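Dehydrogenase (Thermotoga maritima, PDB 3EZY) catalyses the NAD(+)-dependent oxidation of myo-inositol to scyllo-inosose and probably works in a myo-inositol degradation pathway. Local coordinates at residues R12-I16 against F276-R280; T120-F126 against S284-E288. One frame throughout, in Å; residues are numbered along the deposited sequence.

Contact 1. Residues R12-I16 against F276-R280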
loop_
_atom_site.group_PDB
_atom_site.type_symbol
_atom_site.label_atom_id
_atom_site.label_comp_id
_atom_site.label_asym_id
_atom_site.label_seq_id
_atom_site.Cartn_x
_atom_site.Cartn_y
_atom_site.Cartn_z
ATOM N N ARG A 12 -19.644 -22.571 -18.765
ATOM C CA ARG A 12 -18.859 -21.395 -18.559
ATOM C C ARG A 12 -17.398 -21.711 -18.789
ATOM O O ARG A 12 -16.688 -20.953 -19.437
ATOM C CB ARG A 12 -19.060 -20.969 -17.111
ATOM C CG ARG A 12 -18.356 -19.703 -16.772
ATOM C CD ARG A 12 -18.254 -19.682 -15.275
ATOM N NE ARG A 12 -19.233 -18.826 -14.658
ATOM C CZ ARG A 12 -19.451 -18.802 -13.346
ATOM N NH1 ARG A 12 -18.808 -19.643 -12.533
ATOM N NH2 ARG A 12 -20.342 -17.959 -12.852
ATOM N N ILE A 13 -16.918 -22.805 -18.218
ATOM C CA ILE A 13 -15.462 -23.088 -18.311
ATOM C C ILE A 13 -15.018 -23.733 -19.639
ATOM O O ILE A 13 -13.973 -23.357 -20.204
ATOM C CB ILE A 13 -14.970 -23.904 -17.095
ATOM C CG1 ILE A 13 -15.106 -23.040 -15.818
ATOM C CG2 ILE A 13 -13.495 -24.352 -17.263
ATOM C CD1 ILE A 13 -14.839 -23.805 -14.548
ATOM N N GLY A 14 -15.792 -24.693 -20.145
ATOM C CA GLY A 14 -15.527 -25.246 -21.480
ATOM C C GLY A 14 -15.498 -24.151 -22.539
ATOM O O GLY A 14 -14.681 -24.174 -23.454
ATOM N N THR A 15 -16.397 -23.177 -22.434
ATOM C CA THR A 15 -16.394 -22.061 -23.384
ATOM C C THR A 15 -15.105 -21.238 -23.344
ATOM O O THR A 15 -14.527 -20.922 -24.385
ATOM C CB THR A 15 -17.622 -21.152 -23.162
ATOM O OG1 THR A 15 -18.812 -21.936 -23.349
ATOM C CG2 THR A 15 -17.594 -19.961 -24.144
ATOM N N ILE A 16 -14.641 -20.892 -22.144
ATOM C CA ILE A 16 -13.349 -20.258 -21.972
ATOM C C ILE A 16 -12.226 -21.027 -22.654
ATOM O O ILE A 16 -11.419 -20.442 -23.394
ATOM C CB ILE A 16 -13.048 -20.017 -20.472
ATOM C CG1 ILE A 16 -13.994 -18.927 -19.952
ATOM C CG2 ILE A 16 -11.554 -19.609 -20.255
ATOM C CD1 ILE A 16 -14.028 -18.787 -18.399
ATOM N N PHE A 276 -15.876 -10.301 -11.485
ATOM C CA PHE A 276 -16.501 -11.250 -12.399
ATOM C C PHE A 276 -15.586 -12.420 -12.736
ATOM O O PHE A 276 -14.350 -12.331 -12.627
ATOM C CB PHE A 276 -17.042 -10.552 -13.658
ATOM C CG PHE A 276 -17.929 -9.381 -13.351
ATOM C CD1 PHE A 276 -19.289 -9.564 -13.139
ATOM C CD2 PHE A 276 -17.386 -8.101 -13.213
ATOM C CE1 PHE A 276 -20.102 -8.492 -12.831
ATOM C CE2 PHE A 276 -18.190 -7.019 -12.901
ATOM C CZ PHE A 276 -19.559 -7.217 -12.707
ATOM N N PHE A 277 -16.205 -13.528 -13.139
ATOM C CA PHE A 277 -15.480 -14.794 -13.341
ATOM C C PHE A 277 -14.390 -14.735 -14.395
ATOM O O PHE A 277 -13.241 -15.173 -14.199
ATOM C CB PHE A 277 -16.491 -15.880 -13.711
ATOM C CG PHE A 277 -15.924 -17.256 -13.718
ATOM C CD1 PHE A 277 -15.985 -18.051 -12.578
ATOM C CD2 PHE A 277 -15.381 -17.776 -14.883
ATOM C CE1 PHE A 277 -15.485 -19.379 -12.585
ATOM C CE2 PHE A 277 -14.878 -19.077 -14.921
ATOM C CZ PHE A 277 -14.914 -19.886 -13.773
ATOM N N LEU A 278 -14.737 -14.183 -15.531
ATOM C CA LEU A 278 -13.824 -14.129 -16.637
ATOM C C LEU A 278 -12.647 -13.187 -16.323
ATOM O O LEU A 278 -11.509 -13.535 -16.587
ATOM C CB LEU A 278 -14.567 -13.712 -17.921
ATOM C CG LEU A 278 -13.696 -13.673 -19.185
ATOM C CD1 LEU A 278 -13.243 -15.102 -19.581
ATOM C CD2 LEU A 278 -14.455 -13.014 -20.348
ATOM N N GLU A 279 -12.906 -11.995 -15.771
ATOM C CA GLU A 279 -11.793 -11.076 -15.524
ATOM C C GLU A 279 -10.877 -11.669 -14.466
ATOM O O GLU A 279 -9.677 -11.490 -14.513
ATOM C CB GLU A 279 -12.284 -9.691 -15.080
ATOM C CG GLU A 279 -12.934 -9.691 -13.710
ATOM C CD GLU A 279 -13.417 -8.286 -13.269
ATOM O OE1 GLU A 279 -13.093 -7.295 -13.947
ATOM O OE2 GLU A 279 -14.147 -8.162 -12.272
ATOM N N ARG A 280 -11.445 -12.398 -13.518
ATOM C CA ARG A 280 -10.628 -13.059 -12.479
ATOM C C ARG A 280 -9.760 -14.213 -13.024
ATOM O O ARG A 280 -8.559 -14.327 -12.697
ATOM C CB ARG A 280 -11.504 -13.561 -11.307
ATOM C CG ARG A 280 -10.752 -14.463 -10.294
ATOM C CD ARG A 280 -9.732 -13.612 -9.518
ATOM N NE ARG A 280 -8.900 -14.371 -8.584
ATOM C CZ ARG A 280 -7.846 -15.122 -8.926
ATOM N NH1 ARG A 280 -7.508 -15.277 -10.208
ATOM N NH2 ARG A 280 -7.146 -15.767 -7.987
#

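Contact 2. Residues T120-F126 against S284-E288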
loop_
_atom_site.group_PDB
_atom_site.type_symbol
_atom_site.label_atom_id
_atom_site.label_comp_id
_atom_site.label_asym_id
_atom_site.label_seq_id
_atom_site.Cartn_x
_atom_site.Cartn_y
_atom_site.Cartn_z
ATOM N N THR A 120 -5.360 -32.856 -14.365
ATOM C CA THR A 120 -6.457 -32.404 -13.549
ATOM C C THR A 120 -6.499 -30.890 -13.604
ATOM O O THR A 120 -5.469 -30.238 -13.451
ATOM C CB THR A 120 -6.267 -32.810 -12.078
ATOM O OG1 THR A 120 -6.318 -34.234 -11.986
ATOM C CG2 THR A 120 -7.412 -32.235 -11.195
ATOM N N GLY A 121 -7.692 -30.331 -13.809
ATOM C CA GLY A 121 -7.833 -28.906 -14.054
ATOM C C GLY A 121 -7.813 -28.045 -12.790
ATOM O O GLY A 121 -8.808 -27.352 -12.510
ATOM N N PHE A 122 -6.711 -28.073 -12.027
ATOM C CA PHE A 122 -6.538 -27.099 -10.919
ATOM C C PHE A 122 -5.923 -25.811 -11.464
ATOM O O PHE A 122 -4.711 -25.632 -11.449
ATOM C CB PHE A 122 -5.731 -27.705 -9.780
ATOM C CG PHE A 122 -6.518 -28.715 -8.981
ATOM C CD1 PHE A 122 -7.821 -28.424 -8.559
ATOM C CD2 PHE A 122 -5.962 -29.930 -8.636
ATOM C CE1 PHE A 122 -8.538 -29.334 -7.811
ATOM C CE2 PHE A 122 -6.649 -30.837 -7.849
ATOM C CZ PHE A 122 -7.960 -30.565 -7.466
ATOM N N ASN A 123 -6.763 -24.959 -12.038
ATOM C CA ASN A 123 -6.269 -23.777 -12.741
ATOM C C ASN A 123 -5.540 -22.756 -11.863
ATOM O O ASN A 123 -4.714 -22.013 -12.346
ATOM C CB ASN A 123 -7.419 -23.054 -13.486
ATOM C CG ASN A 123 -8.498 -22.551 -12.533
ATOM O OD1 ASN A 123 -9.178 -23.351 -11.891
ATOM N ND2 ASN A 123 -8.659 -21.225 -12.429
ATOM N N ARG A 124 -5.855 -22.680 -10.581
ATOM C CA ARG A 124 -5.204 -21.655 -9.758
ATOM C C ARG A 124 -3.703 -21.900 -9.602
ATOM O O ARG A 124 -2.997 -20.983 -9.201
ATOM C CB ARG A 124 -5.870 -21.494 -8.373
ATOM C CG ARG A 124 -7.400 -21.321 -8.464
ATOM C CD ARG A 124 -8.061 -20.963 -7.133
ATOM N NE ARG A 124 -9.539 -20.983 -7.287
ATOM C CZ ARG A 124 -10.397 -21.105 -6.269
ATOM N NH1 ARG A 124 -9.931 -21.175 -5.019
ATOM N NH2 ARG A 124 -11.717 -21.138 -6.491
ATOM N N ARG A 125 -3.202 -23.111 -9.879
ATOM C CA ARG A 125 -1.720 -23.260 -9.866
ATOM C C ARG A 125 -1.090 -22.382 -10.921
ATOM O O ARG A 125 0.114 -22.201 -10.887
ATOM C CB ARG A 125 -1.246 -24.669 -10.173
ATOM C CG ARG A 125 -1.688 -25.700 -9.147
ATOM C CD ARG A 125 -0.885 -26.966 -9.316
ATOM N NE ARG A 125 -1.306 -28.017 -8.390
ATOM C CZ ARG A 125 -0.577 -29.103 -8.168
ATOM N NH1 ARG A 125 0.529 -29.262 -8.860
ATOM N NH2 ARG A 125 -0.969 -30.037 -7.288
ATOM N N PHE A 126 -1.893 -21.893 -11.897
ATOM C CA PHE A 126 -1.323 -21.164 -13.006
ATOM C C PHE A 126 -1.666 -19.701 -12.941
ATOM O O PHE A 126 -1.433 -19.003 -13.919
ATOM C CB PHE A 126 -1.761 -21.779 -14.371
ATOM C CG PHE A 126 -1.393 -23.253 -14.501
ATOM C CD1 PHE A 126 -0.142 -23.624 -14.975
ATOM C CD2 PHE A 126 -2.273 -24.249 -14.057
ATOM C CE1 PHE A 126 0.226 -24.972 -15.064
ATOM C CE2 PHE A 126 -1.924 -25.606 -14.148
ATOM C CZ PHE A 126 -0.663 -25.963 -14.657
ATOM N N SER A 284 -5.405 -17.476 -15.917
ATOM C CA SER A 284 -4.988 -18.767 -15.307
ATOM C C SER A 284 -5.470 -19.939 -16.167
ATOM O O SER A 284 -4.766 -20.914 -16.347
ATOM C CB SER A 284 -5.513 -18.913 -13.864
ATOM O OG SER A 284 -6.914 -19.118 -13.818
ATOM N N TYR A 285 -6.670 -19.845 -16.746
ATOM C CA TYR A 285 -7.084 -20.908 -17.669
ATOM C C TYR A 285 -6.237 -20.954 -18.941
ATOM O O TYR A 285 -5.887 -22.041 -19.450
ATOM C CB TYR A 285 -8.569 -20.760 -18.030
ATOM C CG TYR A 285 -9.504 -21.149 -16.924
ATOM C CD1 TYR A 285 -9.493 -22.439 -16.397
ATOM C CD2 TYR A 285 -10.441 -20.245 -16.445
ATOM C CE1 TYR A 285 -10.372 -22.815 -15.374
ATOM C CE2 TYR A 285 -11.335 -20.599 -15.434
ATOM C CZ TYR A 285 -11.302 -21.896 -14.920
ATOM O OH TYR A 285 -12.165 -22.217 -13.909
ATOM N N LEU A 286 -5.915 -19.783 -19.488
ATOM C CA LEU A 286 -5.115 -19.759 -20.692
ATOM C C LEU A 286 -3.781 -20.451 -20.406
ATOM O O LEU A 286 -3.315 -21.278 -21.196
ATOM C CB LEU A 286 -4.831 -18.315 -21.100
ATOM C CG LEU A 286 -3.840 -18.224 -22.256
ATOM C CD1 LEU A 286 -4.454 -18.804 -23.570
ATOM C CD2 LEU A 286 -3.365 -16.772 -22.466
ATOM N N GLU A 287 -3.153 -20.086 -19.293
ATOM C CA GLU A 287 -1.826 -20.630 -18.978
ATOM C C GLU A 287 -1.845 -22.129 -18.634
ATOM O O GLU A 287 -0.890 -22.887 -18.947
ATOM C CB GLU A 287 -1.242 -19.865 -17.804
ATOM C CG GLU A 287 0.167 -20.305 -17.427
ATOM C CD GLU A 287 1.248 -19.739 -18.374
ATOM O OE1 GLU A 287 0.916 -18.991 -19.358
ATOM O OE2 GLU A 287 2.435 -20.059 -18.115
ATOM N N GLU A 288 -2.911 -22.539 -17.955
ATOM C CA GLU A 288 -3.138 -23.964 -17.652
ATOM C C GLU A 288 -3.221 -24.801 -18.943
ATOM O O GLU A 288 -2.631 -25.879 -19.061
ATOM C CB GLU A 288 -4.427 -24.122 -16.862
ATOM C CG GLU A 288 -4.727 -25.572 -16.547
ATOM C CD GLU A 288 -6.010 -25.733 -15.839
ATOM O OE1 GLU A 288 -7.020 -25.137 -16.272
ATOM O OE2 GLU A 288 -6.015 -26.440 -14.827
HETATM O O HOH W 1 -11.614 -24.821 -12.908
#

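Contact 1. Residues R12-I16 against F276-R280
Arg12, Ile13 and Ile16 gather round the ring of Phe277 in a cation-pi and apolar contact near the protein surface, where the first helix of the NAD-binding Rossmann fold meets the start of helix 277-298. Helix 12-20 follows the first strand of that fold, and Gly14 fits the last glycine of a GxGxxG sequence, consistent with the dinucleotide-binding turn of the family. The Arg12 side chain runs across one face of the phenyl ring. Its CD sits over the middle of the ring, 3.4 Å from the Phe277 centroid, in a CH-pi contact. A bend at chi3 (-101°) then turns the guanidinium down flat on the same face, its plane tilted 24° from that of the ring, with Arg12 CZ 4.0 Å from the Phe277 centroid. The positive charge therefore rests on the pi cloud, toward the CD1 side of the ring. Phe277 reaches this place with CG anti to its backbone N (chi1 -170°), which carries the ring out toward helix 12-20. From that helix its other neighbours are aliphatic: Ile16 CD1 lies at the ring edge, in plane, 3.6 Å from Phe277 CE2, while Ile13 CG1 meets Phe277 CZ at 3.8 Å, the two side chains nearly perpendicular. Tyr281 and Tyr285 also pack on Phe277. Beside the ring, Ile16 and Leu278 run alongside in opposite senses, Ile16 CG1 3.9 Å from Leu278 CD1.

Contact 2. Residues T120-F126 against S284-E288
Asn123 provides the polar link to helix 277-298. Its ND2 donates a nearly straight hydrogen bond to Ser284 OG, 3.1 Å long with an N-H...O angle of 170°, and the oxygen lies almost in the amide plane. Ser284 OG is also hydrogen-bonded to the carbonyl of Tyr281, one turn earlier, which helps to fix the hydroxyl that receives the amide. At the other end of the amide, a water is hydrogen-bonded to Asn123 OD1 at 3.0 Å and to Tyr285 OH as well, lying at the edge of the tyrosine ring, in plane.

The same amide is stacked on Tyr285. With chi1 at 62°, Asn123 CG stands between its own backbone N and carbonyl carbon, and the amide lies over one ring face, tilted 16° from it and offset toward the rim, with Asn123 CG 3.4 Å from Tyr285 CE1. Replacing Asn123 by alanine would remove the amide, and is likely to leave Ser284 OG without this donor and the face of Tyr285 without its stacked partner.

These contacts hold the 3-10 segment 123-126, which follows the last strand of the Rossmann sheet, 118-121, against the long helix 277-298.

Apolar packing dominates at Phe126. Its ring lies across the helix backbone, taking Glu288 CA over one face in a CH-pi contact, 3.8 Å from the Phe126 centroid, while Glu288 CB approaches Phe126 CD2 and the CG methylene of Glu287 touches Phe126 CB. From there the Glu288 chain runs on, extended beyond CG, and its carboxylate packs against Gly121 and Asn123: Glu288 OE2 is 3.2 Å from Gly121 C, and Glu288 OE1 is 3.5 Å from Asn123 CB. The nearby backbone N-H groups of Phe122 and Asn123 are too poorly angled to bond to OE2.

How the contacts relate
From the N terminus, the chain passes through helix 12-20 early in the Rossmann fold, completes the parallel sheet at strand 118-121 and enters the 3-10 turn of contact 2. It then builds most of the larger mixed sheet before returning as helix 277-298. The start of this helix closes contact 1 across 259 residues, and its next turns close contact 2 across 157. Because the segments alternate along the chain, the two closures cross. A single helix thus ties together the first helix of the nucleotide-binding fold and the segment leaving its last parallel strand. The centres of the contacts lie about 12 Å apart, and the contacts touch at Tyr285, whose OH lies 3.2 Å from Ile13 CD1.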